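Local coordinates for protein lysyl oxidase (Pichia pastoris, PDB 1W7C) that probably oxidises primary amines, including the side-chain amine of peptidyl lysine, to aldehydes, using copper and a topaquinone cofactor formed from one of its own tyrosines, at residues I154-V158 and A238-Y242; S486-L492 and N649-L655. One frame throughout, in Å; residues are numbered along the deposited sequence. Where two conformers were deposited one is given.

How the contacts relate
The two contacts illustrate how a large enzyme separates packing at its edge from chemistry at its core. Their centres lie 37 Å apart, with about 21 Å between nearest atoms, and they follow in series along the chain: contact 1 closes before contact 2 opens. Contact 1 pairs helices 153-163 and 238-246 beside the five-stranded antiparallel sheet that runs from strand 170-180 to strand 233-235, about 42 Å from the chain centre. Contact 2, about 13 Å from that centre, pairs strands 488-498 and 642-654 in the large beta-sheet of the copper amine oxidase catalytic domain. The contacts share no sheet; the copper belongs to contact 2 alone.

Contact 1: residues I154-V158 and A238-Y242; sequences IMRDV and AEELY. With NAG (2-acetamido-2-deoxy-beta-D-glucopyranose), chain R.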
ATOM      1  N   ILE A 154     -10.106   0.449 -54.210  1.00 31.44           N
ATOM      2  CA  ILE A 154     -10.131   1.837 -53.716  1.00 31.95           C
ATOM      3  C   ILE A 154      -9.666   1.938 -52.259  1.00 31.46           C
ATOM      4  O   ILE A 154      -8.820   2.765 -51.945  1.00 32.36           O
ATOM      5  CB  ILE A 154     -11.530   2.477 -53.891  1.00 43.12           C
ATOM      6  CG1 ILE A 154     -11.822   2.695 -55.379  1.00 49.05           C
ATOM      7  CG2 ILE A 154     -11.615   3.826 -53.159  1.00 42.28           C
ATOM      8  CD1 ILE A 154     -13.285   2.990 -55.691  1.00 54.72           C
ATOM      9  N   MET A 155     -10.202   1.101 -51.371  1.00 28.91           N
ATOM     10  CA  MET A 155      -9.806   1.205 -49.970  1.00 29.00           C
ATOM     11  C   MET A 155      -8.361   0.791 -49.721  1.00 28.16           C
ATOM     12  O   MET A 155      -7.734   1.331 -48.826  1.00 27.35           O
ATOM     13  CB  MET A 155     -10.776   0.470 -49.043  1.00 30.10           C
ATOM     14  CG  MET A 155     -12.071   1.230 -48.803  1.00 30.44           C
ATOM     15  SD  MET A 155     -11.843   2.953 -48.233  1.00 29.75           S
ATOM     16  CE  MET A 155     -10.953   2.688 -46.694  1.00 28.73           C
ATOM     17  N   ARG A 156      -7.815  -0.131 -50.516  1.00 27.77           N
ATOM     18  CA  ARG A 156      -6.395  -0.471 -50.394  1.00 29.08           C
ATOM     19  C   ARG A 156      -5.548   0.773 -50.676  1.00 29.48           C
ATOM     20  O   ARG A 156      -4.590   1.048 -49.959  1.00 30.21           O
ATOM     21  CB  ARG A 156      -6.014  -1.610 -51.350  1.00 29.76           C
ATOM     22  CG  ARG A 156      -6.520  -2.976 -50.949  1.00 29.33           C
ATOM     23  CD  ARG A 156      -6.206  -4.055 -51.989  1.00 35.76           C
ATOM     24  NE  ARG A 156      -4.762  -4.214 -52.141  1.00 30.55           N
ATOM     25  CZ  ARG A 156      -3.992  -4.914 -51.318  1.00 29.80           C
ATOM     26  NH1 ARG A 156      -4.525  -5.570 -50.301  1.00 31.77           N
ATOM     27  NH2 ARG A 156      -2.685  -4.977 -51.523  1.00 30.54           N
ATOM     28  N   ASP A 157      -5.933   1.530 -51.700  1.00 33.09           N
ATOM     29  CA  ASP A 157      -5.228   2.759 -52.066  1.00 33.58           C
ATOM     30  C   ASP A 157      -5.377   3.846 -50.988  1.00 28.00           C
ATOM     31  O   ASP A 157      -4.402   4.486 -50.624  1.00 31.06           O
ATOM     32  CB  ASP A 157      -5.704   3.281 -53.436  1.00 35.82           C
ATOM     33  CG  ASP A 157      -4.684   4.191 -54.096  1.00 60.92           C
ATOM     34  OD1 ASP A 157      -4.907   5.420 -54.126  1.00 59.50           O
ATOM     35  OD2 ASP A 157      -3.628   3.758 -54.603  1.00 83.68           O
ATOM     36  N   VAL A 158      -6.592   4.023 -50.473  1.00 27.47           N
ATOM     37  CA  VAL A 158      -6.864   4.974 -49.390  1.00 32.14           C
ATOM     38  C   VAL A 158      -6.016   4.646 -48.163  1.00 27.47           C
ATOM     39  O   VAL A 158      -5.326   5.511 -47.609  1.00 26.82           O
ATOM     40  CB  VAL A 158      -8.362   4.962 -48.978  1.00 30.61           C
ATOM     41  CG1 VAL A 158      -8.583   5.721 -47.671  1.00 31.62           C
ATOM     42  CG2 VAL A 158      -9.229   5.570 -50.087  1.00 29.60           C
ATOM     43  N   ALA A 238     -16.146   5.240 -49.289  1.00 30.41           N
ATOM     44  CA  ALA A 238     -14.777   5.103 -49.779  1.00 38.79           C
ATOM     45  C   ALA A 238     -14.474   6.080 -50.912  1.00 32.29           C
ATOM     46  O   ALA A 238     -13.387   6.643 -50.960  1.00 33.38           O
ATOM     47  CB  ALA A 238     -14.535   3.677 -50.247  1.00 36.69           C
ATOM     48  N   GLU A 239     -15.445   6.276 -51.816  1.00 34.48           N
ATOM     49  CA  GLU A 239     -15.258   7.118 -52.991  1.00 35.72           C
ATOM     50  C   GLU A 239     -15.077   8.572 -52.564  1.00 39.43           C
ATOM     51  O   GLU A 239     -14.203   9.265 -53.075  1.00 39.22           O
ATOM     52  CB  GLU A 239     -16.451   6.989 -53.973  1.00 37.45           C
ATOM     53  CG  GLU A 239     -16.461   5.693 -54.781  1.00 55.12           C
ATOM     54  CD  GLU A 239     -16.981   4.468 -54.021  1.00 66.81           C
ATOM     55  OE1 GLU A 239     -17.499   4.604 -52.886  1.00 48.76           O
ATOM     56  OE2 GLU A 239     -16.868   3.347 -54.571  1.00 58.30           O
ATOM     57  N   GLU A 240     -15.887   9.025 -51.608  1.00 35.30           N
ATOM     58  CA  GLU A 240     -15.781  10.395 -51.106  1.00 35.59           C
ATOM     59  C   GLU A 240     -14.400  10.666 -50.515  1.00 34.84           C
ATOM     60  O   GLU A 240     -13.811  11.723 -50.758  1.00 34.69           O
ATOM     61  CB  GLU A 240     -16.839  10.688 -50.043  1.00 39.84           C
ATOM     62  CG  GLU A 240     -16.895  12.158 -49.652  1.00 43.90           C
ATOM     63  CD  GLU A 240     -17.851  12.461 -48.508  1.00 45.36           C
ATOM     64  OE1 GLU A 240     -18.370  11.534 -47.869  1.00 39.25           O
ATOM     65  OE2 GLU A 240     -18.066  13.654 -48.234  1.00 55.99           O
ATOM     66  N   LEU A 241     -13.907   9.722 -49.714  1.00 33.37           N
ATOM     67  CA  LEU A 241     -12.610   9.879 -49.068  1.00 30.60           C
ATOM     68  C   LEU A 241     -11.492   9.848 -50.104  1.00 31.03           C
ATOM     69  O   LEU A 241     -10.596  10.685 -50.096  1.00 34.91           O
ATOM     70  CB  LEU A 241     -12.402   8.795 -48.013  1.00 32.98           C
ATOM     71  CG  LEU A 241     -11.044   8.781 -47.309  1.00 29.86           C
ATOM     72  CD1 LEU A 241     -10.636  10.141 -46.791  1.00 29.34           C
ATOM     73  CD2 LEU A 241     -11.096   7.778 -46.147  1.00 31.50           C
ATOM     74  N   TYR A 242     -11.580   8.910 -51.035  1.00 33.28           N
ATOM     75  CA  TYR A 242     -10.601   8.821 -52.110  1.00 34.04           C
ATOM     76  C   TYR A 242     -10.511  10.136 -52.905  1.00 34.45           C
ATOM     77  O   TYR A 242      -9.408  10.606 -53.203  1.00 39.07           O
ATOM     78  CB  TYR A 242     -10.921   7.646 -53.040  1.00 37.43           C
ATOM     79  CG  TYR A 242      -9.939   7.519 -54.173  1.00 42.80           C
ATOM     80  CD1 TYR A 242     -10.210   8.096 -55.422  1.00 45.10           C
ATOM     81  CD2 TYR A 242      -8.728   6.855 -54.003  1.00 43.39           C
ATOM     82  CE1 TYR A 242      -9.303   8.006 -56.470  1.00 51.65           C
ATOM     83  CE2 TYR A 242      -7.810   6.757 -55.056  1.00 48.56           C
ATOM     84  CZ  TYR A 242      -8.109   7.334 -56.284  1.00 54.56           C
ATOM     85  OH  TYR A 242      -7.217   7.252 -57.322  1.00 56.51           O
TER
HETATM   86  C1  NAG R 816      -6.840  -8.361 -50.358  1.00 35.83           C
HETATM   87  C2  NAG R 816      -6.790  -9.887 -50.091  1.00 38.98           C
HETATM   88  C3  NAG R 816      -5.578 -10.543 -50.763  1.00 42.93           C
HETATM   89  C4  NAG R 816      -5.509 -10.124 -52.225  1.00 55.51           C
HETATM   90  C5  NAG R 816      -5.608  -8.606 -52.356  1.00 49.57           C
HETATM   91  C6  NAG R 816      -5.565  -8.212 -53.829  1.00 48.30           C
HETATM   92  C7  NAG R 816      -7.644 -10.839 -47.971  1.00 38.27           C
HETATM   93  C8  NAG R 816      -7.321 -11.105 -46.524  1.00 38.66           C
HETATM   94  N2  NAG R 816      -6.736 -10.134 -48.655  1.00 36.72           N
HETATM   95  O3  NAG R 816      -5.652 -11.957 -50.693  1.00 50.69           O
HETATM   96  O4  NAG R 816      -4.303 -10.569 -52.810  1.00 60.13           O
HETATM   97  O5  NAG R 816      -6.803  -8.143 -51.754  1.00 45.26           O
HETATM   98  O6  NAG R 816      -6.362  -7.073 -54.050  1.00 59.64           O
HETATM   99  O7  NAG R 816      -8.697 -11.255 -48.447  1.00 39.92           O
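Two helices laid against one face of an antiparallel sheet form a peripheral alpha/beta layer of this oxidase, a fold consistent with the small N-terminal domains of copper amine oxidases. The segments 154-158 and 238-242 run in roughly the same direction, their axes 39° apart and 9.8 Å from each other at closest approach, and together they bury 355 Å².

Apolar packing holds them together. Met155, with all three chi angles in m, curls its thioether so that SD lies 3.4 Å from Ala238 CB; the small alanine leaves room for the sulfur. One turn further on, Val158 CG1 meets Leu241 CD2 at 3.6 Å, while Val158 CG2 stands 4.0 Å from Tyr242 CB. Ile154 completes the seam, its CG2 lying 3.9 Å from Tyr242 CB and 4.1 Å from Ala238 CB. On the sheet side, Met155 and Leu241 both rest on Phe209 and Tyr228, so the helix pair and the strands share one hydrophobic layer.

Polar groups fringe this seam without hydrogen bonding across it. Glu239 OE2 comes within 3.8 Å of Ile154 CD1, and Asp157 OD1 lies at the edge of the Tyr242 ring, 3.3 Å from CE2.

Arg156 takes no part in the helix pairing and extends instead toward the glycan. Its NH1 pairs with Glu168 in a salt bridge and with Asn151, a glycosylated asparagine, in a hydrogen bond. The sugar's O6 lies over one face of the guanidinium, and Arg156 NH1 comes within 3.6 Å of NAG C1.

Contact 2: residues S486-L492 and N649-L655; sequences SFHDHVL and NLGLHHL. With CU (copper (II) ion), chain C.
Three histidines on two adjacent strands gripping one copper ion are the hallmark of the copper amine oxidase active site. Build segments 486-492 and 649-655 as an extended antiparallel pair, N-to-C directions 170° and axes 4.6 Å apart. His488, His490, Leu492, Leu650, Leu652 and His654 point to the copper face, Asp489, Val491 and His653 to the other.

Ser486 O accepts the His488 ND1 proton at 3.0 Å. Phe487 (chi1 t) sets its CB 4.0 Å from Leu655 CD1. His488 (chi1 p) pairs with His654: His488 N bonds to His654 O at 3.0 Å and His488 O to His654 N at 2.8 Å, with His654 CB over the His488 ring. Asp489 (chi1 m), in a non-hydrogen-bonded pair, receives His653 ND1 on OD1 at 2.6 Å. For His490 (chi1 m), His490 N to Leu652 O and Leu652 N to His490 O are both 2.9 Å. His488 NE2, His490 NE2 and His654 ND1 (chi1 t) each bind copper at 2.0 Å, a water at 2.2 Å. Val491 faces Gly651, CA atoms 4.2 Å apart; a CB on Gly651 would clash with His490 O. Leu492 N reaches Leu650 O at 2.8 Å, and Leu650 N reaches Leu492 O at 3.0 Å.

Asp660 accepts a hydrogen bond from His654 NE2; the side chain of His490 is about 6 Å from that of Asp358, the predicted proton acceptor. Strand 329-344 flanks 488-498, strand 670-678 packs on Leu650, and the second subunit packs against the face bearing Asp489 and His653, where His653 NE2 hydrogen-bonds to Asn550 O of that subunit.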
ATOM      1  N   SER A 486      -3.563   7.173 -24.045  0.60 16.82           N
ATOM      2  CA  SER A 486      -4.980   7.373 -23.787  0.60 18.95           C
ATOM      3  C   SER A 486      -5.395   7.126 -22.322  0.60 19.34           C
ATOM      4  O   SER A 486      -5.150   6.103 -21.735  0.60 19.24           O
ATOM      5  CB  SER A 486      -5.819   6.480 -24.703  0.60 32.92           C
ATOM      6  OG  SER A 486      -5.833   6.982 -26.026  0.60 20.54           O
ATOM      7  N   PHE A 487      -6.119   8.054 -21.789  0.60 20.35           N
ATOM      8  CA  PHE A 487      -6.566   8.004 -20.417  1.00 16.22           C
ATOM      9  C   PHE A 487      -7.685   6.991 -20.169  1.00 16.01           C
ATOM     10  O   PHE A 487      -8.653   6.933 -20.939  1.00 17.54           O
ATOM     11  CB  PHE A 487      -7.067   9.421 -20.200  1.00 19.13           C
ATOM     12  CG  PHE A 487      -7.565   9.773 -18.827  1.00 16.74           C
ATOM     13  CD1 PHE A 487      -8.495  10.816 -18.691  1.00 20.41           C
ATOM     14  CD2 PHE A 487      -7.042   9.231 -17.687  1.00 15.96           C
ATOM     15  CE1 PHE A 487      -8.930  11.221 -17.448  1.00 27.24           C
ATOM     16  CE2 PHE A 487      -7.496   9.651 -16.430  1.00 18.23           C
ATOM     17  CZ  PHE A 487      -8.432  10.620 -16.323  1.00 23.00           C
ATOM     18  N   HIS A 488      -7.552   6.168 -19.131  1.00 15.56           N
ATOM     19  CA  HIS A 488      -8.571   5.164 -18.864  1.00 15.77           C
ATOM     20  C   HIS A 488      -8.642   4.840 -17.393  1.00 14.63           C
ATOM     21  O   HIS A 488      -7.691   5.061 -16.638  1.00 15.61           O
ATOM     22  CB  HIS A 488      -8.342   3.901 -19.691  1.00 16.77           C
ATOM     23  CG  HIS A 488      -6.994   3.284 -19.461  1.00 16.17           C
ATOM     24  ND1 HIS A 488      -5.840   3.804 -20.015  1.00 18.45           N
ATOM     25  CD2 HIS A 488      -6.596   2.216 -18.708  1.00 17.84           C
ATOM     26  CE1 HIS A 488      -4.798   3.086 -19.615  1.00 20.84           C
ATOM     27  NE2 HIS A 488      -5.227   2.111 -18.829  1.00 18.49           N
ATOM     28  N   ASP A 489      -9.806   4.338 -16.982  1.00 13.68           N
ATOM     29  CA  ASP A 489     -10.002   3.773 -15.671  1.00 14.08           C
ATOM     30  C   ASP A 489     -10.015   2.260 -15.744  1.00 13.55           C
ATOM     31  O   ASP A 489     -10.671   1.679 -16.607  1.00 15.03           O
ATOM     32  CB  ASP A 489     -11.352   4.201 -15.080  1.00 14.42           C
ATOM     33  CG  ASP A 489     -11.344   5.588 -14.496  1.00 14.31           C
ATOM     34  OD1 ASP A 489     -10.245   6.126 -14.197  1.00 15.15           O
ATOM     35  OD2 ASP A 489     -12.413   6.192 -14.325  1.00 14.85           O
ATOM     36  N   HIS A 490      -9.278   1.638 -14.841  1.00 13.70           N
ATOM     37  CA  HIS A 490      -9.431   0.228 -14.494  1.00 13.70           C
ATOM     38  C   HIS A 490     -10.275   0.192 -13.219  1.00 14.35           C
ATOM     39  O   HIS A 490      -9.938   0.893 -12.264  1.00 15.52           O
ATOM     40  CB  HIS A 490      -8.098  -0.410 -14.164  1.00 15.01           C
ATOM     41  CG  HIS A 490      -7.125  -0.427 -15.296  1.00 16.88           C
ATOM     42  ND1 HIS A 490      -7.066  -1.451 -16.214  1.00 19.23           N
ATOM     43  CD2 HIS A 490      -6.092   0.408 -15.587  1.00 19.04           C
ATOM     44  CE1 HIS A 490      -6.064  -1.229 -17.046  1.00 19.91           C
ATOM     45  NE2 HIS A 490      -5.463  -0.097 -16.693  1.00 20.25           N
ATOM     46  N   VAL A 491     -11.328  -0.621 -13.173  1.00 12.64           N
ATOM     47  CA  VAL A 491     -12.082  -0.824 -11.941  1.00 13.05           C
ATOM     48  C   VAL A 491     -12.428  -2.300 -11.823  1.00 13.35           C
ATOM     49  O   VAL A 491     -12.805  -2.936 -12.822  1.00 13.72           O
ATOM     50  CB  VAL A 491     -13.347   0.057 -11.800  1.00 13.83           C
ATOM     51  CG1 VAL A 491     -13.762   0.145 -10.328  1.00 15.04           C
ATOM     52  CG2 VAL A 491     -13.141   1.441 -12.378  1.00 15.20           C
ATOM     53  N   LEU A 492     -12.263  -2.859 -10.641  1.00 12.17           N
ATOM     54  CA  LEU A 492     -12.436  -4.300 -10.360  1.00 12.80           C
ATOM     55  C   LEU A 492     -13.428  -4.398  -9.200  1.00 12.60           C
ATOM     56  O   LEU A 492     -13.277  -3.677  -8.220  1.00 14.22           O
ATOM     57  CB  LEU A 492     -11.118  -4.982  -9.926  1.00 15.79           C
ATOM     58  CG  LEU A 492     -10.030  -5.128 -10.946  1.00 18.85           C
ATOM     59  CD1 LEU A 492      -9.227  -3.857 -11.062  1.00 20.88           C
ATOM     60  CD2 LEU A 492      -9.114  -6.307 -10.590  1.00 24.56           C
ATOM     61  N   ASN A 649     -14.669  -2.360  -4.430  1.00 12.35           N
ATOM     62  CA  ASN A 649     -13.960  -2.014  -5.638  1.00 12.60           C
ATOM     63  C   ASN A 649     -12.515  -1.584  -5.416  1.00 12.02           C
ATOM     64  O   ASN A 649     -12.179  -0.909  -4.433  1.00 13.05           O
ATOM     65  CB  ASN A 649     -14.687  -0.896  -6.389  1.00 12.30           C
ATOM     66  CG  ASN A 649     -16.041  -1.322  -6.842  1.00 13.20           C
ATOM     67  OD1 ASN A 649     -16.241  -2.495  -7.202  1.00 14.57           O
ATOM     68  ND2 ASN A 649     -16.995  -0.387  -6.822  1.00 14.01           N
ATOM     69  N   LEU A 650     -11.678  -1.976  -6.371  1.00 12.30           N
ATOM     70  CA  LEU A 650     -10.301  -1.492  -6.521  1.00 12.38           C
ATOM     71  C   LEU A 650     -10.183  -0.867  -7.879  1.00 12.14           C
ATOM     72  O   LEU A 650     -10.802  -1.311  -8.837  1.00 14.34           O
ATOM     73  CB  LEU A 650      -9.332  -2.668  -6.393  1.00 13.33           C
ATOM     74  CG  LEU A 650      -9.205  -3.304  -5.012  1.00 13.05           C
ATOM     75  CD1 LEU A 650      -8.191  -4.395  -5.015  1.00 13.55           C
ATOM     76  CD2 LEU A 650      -8.874  -2.265  -3.963  1.00 13.61           C
ATOM     77  N   GLY A 651      -9.324   0.119  -8.016  1.00 12.88           N
ATOM     78  CA  GLY A 651      -9.225   0.786  -9.291  1.00 15.14           C
ATOM     79  C   GLY A 651      -7.971   1.584  -9.470  1.00 14.16           C
ATOM     80  O   GLY A 651      -7.207   1.776  -8.524  1.00 14.77           O
ATOM     81  N   LEU A 652      -7.785   2.069 -10.689  1.00 13.10           N
ATOM     82  CA  LEU A 652      -6.661   2.916 -11.079  1.00 13.09           C
ATOM     83  C   LEU A 652      -7.141   3.888 -12.142  1.00 12.66           C
ATOM     84  O   LEU A 652      -7.750   3.465 -13.135  1.00 14.88           O
ATOM     85  CB  LEU A 652      -5.545   2.069 -11.700  0.60 23.35           C
ATOM     86  CG  LEU A 652      -5.007   0.879 -10.888  0.60 19.65           C
ATOM     87  CD1 LEU A 652      -4.203  -0.105 -11.745  0.60 36.71           C
ATOM     88  CD2 LEU A 652      -4.116   1.302  -9.704  0.60 23.99           C
ATOM     89  N   HIS A 653      -6.838   5.158 -11.967  1.00 13.66           N
ATOM     90  CA  HIS A 653      -6.949   6.130 -13.044  1.00 13.20           C
ATOM     91  C   HIS A 653      -5.604   6.177 -13.757  1.00 14.68           C
ATOM     92  O   HIS A 653      -4.627   6.725 -13.232  1.00 18.49           O
ATOM     93  CB  HIS A 653      -7.247   7.520 -12.502  1.00 13.90           C
ATOM     94  CG  HIS A 653      -8.419   7.594 -11.576  1.00 13.98           C
ATOM     95  ND1 HIS A 653      -9.649   7.052 -11.878  1.00 14.82           N
ATOM     96  CD2 HIS A 653      -8.527   8.118 -10.336  1.00 14.16           C
ATOM     97  CE1 HIS A 653     -10.472   7.282 -10.868  1.00 15.03           C
ATOM     98  NE2 HIS A 653      -9.807   7.903  -9.908  1.00 14.51           N
ATOM     99  N   HIS A 654      -5.530   5.595 -14.936  1.00 14.60           N
ATOM    100  CA  HIS A 654      -4.260   5.378 -15.628  1.00 14.25           C
ATOM    101  C   HIS A 654      -4.119   6.403 -16.742  1.00 14.78           C
ATOM    102  O   HIS A 654      -4.876   6.413 -17.696  1.00 15.43           O
ATOM    103  CB  HIS A 654      -4.203   3.969 -16.171  1.00 14.95           C
ATOM    104  CG  HIS A 654      -2.848   3.524 -16.580  1.00 16.57           C
ATOM    105  ND1 HIS A 654      -2.628   2.288 -17.149  1.00 17.07           N
ATOM    106  CD2 HIS A 654      -1.618   4.069 -16.396  1.00 18.10           C
ATOM    107  CE1 HIS A 654      -1.330   2.123 -17.369  1.00 16.41           C
ATOM    108  NE2 HIS A 654      -0.696   3.194 -16.923  1.00 18.65           N
ATOM    109  N   LEU A 655      -3.098   7.249 -16.593  1.00 15.73           N
ATOM    110  CA  LEU A 655      -2.705   8.271 -17.561  1.00 16.93           C
ATOM    111  C   LEU A 655      -1.264   7.904 -17.962  1.00 14.61           C
ATOM    112  O   LEU A 655      -0.276   8.357 -17.333  1.00 16.25           O
ATOM    113  CB  LEU A 655      -2.751   9.656 -16.922  1.00 16.89           C
ATOM    114  CG  LEU A 655      -2.432  10.785 -17.910  1.00 17.95           C
ATOM    115  CD1 LEU A 655      -3.541  10.950 -18.949  1.00 18.34           C
ATOM    116  CD2 LEU A 655      -2.167  12.120 -17.209  1.00 19.68           C
TER
HETATM  117 CU    CU C 801      -4.039   0.943 -17.675  1.00 20.69          CU
HETATM  118  O   HOH W   1      -3.320  -0.384 -19.285  1.00 33.71           O